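Local structure of DNA replication licensing factor MCM related protein (Thermoplasma acidophilum, 4ME3) at residues A[145-148]-A[149-152]. The protein is the N-terminal part of an archaeal minichromosome maintenance (MCM) protein, which probably binds single-stranded DNA and unwinds it as an ATP-driven replicative helicase. Sequence-based numbering, arbitrary orientation.
With ZN (zinc ion), chain B.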
loop_
_atom_site.group_PDB
_atom_site.type_symbol
_atom_site.label_atom_id
_atom_site.label_comp_id
_atom_site.label_asym_id
_atom_site.label_seq_id
_atom_site.Cartn_x
_atom_site.Cartn_y
_atom_site.Cartn_z
ATOM N N PHE A 145 2.022 12.678 -16.323
ATOM C CA PHE A 145 2.401 12.484 -17.719
ATOM C C PHE A 145 1.852 13.609 -18.589
ATOM O O PHE A 145 0.659 13.905 -18.553
ATOM C CB PHE A 145 1.884 11.139 -18.233
ATOM C CG PHE A 145 2.619 9.952 -17.679
ATOM C CD1 PHE A 145 3.784 9.503 -18.277
ATOM C CD2 PHE A 145 2.143 9.283 -16.566
ATOM C CE1 PHE A 145 4.461 8.410 -17.772
ATOM C CE2 PHE A 145 2.816 8.188 -16.059
ATOM C CZ PHE A 145 3.977 7.754 -16.663
ATOM N N GLU A 146 2.723 14.228 -19.380
ATOM C CA GLU A 146 2.312 15.331 -20.241
ATOM C C GLU A 146 1.992 14.851 -21.653
ATOM O O GLU A 146 2.809 14.190 -22.299
ATOM C CB GLU A 146 3.397 16.409 -20.287
ATOM C CG GLU A 146 3.073 17.559 -21.227
ATOM C CD GLU A 146 4.124 18.652 -21.202
ATOM O OE1 GLU A 146 5.067 18.561 -20.388
ATOM O OE2 GLU A 146 4.005 19.606 -22.000
ATOM N N CYS A 147 0.794 15.191 -22.121
ATOM C CA CYS A 147 0.327 14.792 -23.445
ATOM C C CYS A 147 1.072 15.547 -24.540
ATOM O O CYS A 147 1.186 16.769 -24.490
ATOM C CB CYS A 147 -1.177 15.060 -23.569
ATOM S SG CYS A 147 -1.856 14.738 -25.216
ATOM N N SER A 148 1.574 14.818 -25.530
ATOM C CA SER A 148 2.323 15.437 -26.620
ATOM C C SER A 148 1.442 16.353 -27.467
ATOM O O SER A 148 1.946 17.218 -28.183
ATOM C CB SER A 148 2.972 14.367 -27.503
ATOM O OG SER A 148 2.010 13.463 -28.016
ATOM N N SER A 149 0.128 16.169 -27.379
ATOM C CA SER A 149 -0.804 16.944 -28.192
ATOM C C SER A 149 -1.295 18.205 -27.479
ATOM O O SER A 149 -1.028 19.319 -27.930
ATOM C CB SER A 149 -1.997 16.078 -28.604
ATOM O OG SER A 149 -2.869 16.798 -29.458
ATOM N N CYS A 150 -2.010 18.031 -26.372
ATOM C CA CYS A 150 -2.599 19.161 -25.656
ATOM C C CYS A 150 -1.720 19.635 -24.500
ATOM O O CYS A 150 -1.996 20.666 -23.886
ATOM C CB CYS A 150 -3.988 18.793 -25.127
ATOM S SG CYS A 150 -3.979 17.582 -23.781
ATOM N N HIS A 151 -0.671 18.874 -24.203
ATOM C CA HIS A 151 0.258 19.217 -23.128
ATOM C C HIS A 151 -0.413 19.236 -21.756
ATOM O O HIS A 151 0.126 19.792 -20.799
ATOM C CB HIS A 151 0.937 20.557 -23.418
ATOM C CG HIS A 151 1.777 20.543 -24.656
ATOM N ND1 HIS A 151 2.893 19.743 -24.786
ATOM C CD2 HIS A 151 1.664 21.219 -25.823
ATOM C CE1 HIS A 151 3.431 19.929 -25.976
ATOM N NE2 HIS A 151 2.705 20.823 -26.627
ATOM N N GLY A 152 -1.587 18.621 -21.661
ATOM C CA GLY A 152 -2.260 18.470 -20.386
ATOM C C GLY A 152 -1.634 17.341 -19.593
ATOM O O GLY A 152 -0.862 16.550 -20.138
HETATM ZN ZN ZN B . -3.994 15.435 -24.567
#
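Cys-147 and Cys-150 grip the zinc ion from two points of one tight turn, each through SG at 2.3 Å, and Cys-169 and Cys-172 complete the four-sulfur site. Besides the metal, Cys-147 SG accepts two amide hydrogens from the chain that curls round it: Ser-149 N at 3.3 Å and, with a straighter N-H...S angle of 165°, Cys-150 N at 3.5 Å. With chi1 of 175°, SG stands opposite its own backbone N and beside the carbonyl carbon, on the side where those two amides converge. Cys-150 SG takes a third amide, Gly-152 N, at 3.4 Å. Such N-H...S bonds are characteristic of a zinc knuckle, here the CxxC turn between strands 123-147 and 153-157 in the zinc-binding part of the MCM N-terminal domain, and they probably spread the negative charge of the thiolates. The base of the turn is closed by Cys-147 N, which donates to Gly-152 O at 2.9 Å in a nearly linear bond, while Cys-147 O receives a weak, bent bond from His-151 N and a CA-H...O contact from the same residue. On the side of the turn away from the zinc, the extended Glu-146 side chain brings OE2 to 3.0 Å from His-151 ND1, a weak hydrogen bond with carboxylate and imidazole planes 72° apart. The other oxygen, OE1, is held in a salt bridge by Arg-186, the main polar partner of this carboxylate; Ser-148 OG is hydrogen-bonded to Phe-182 N.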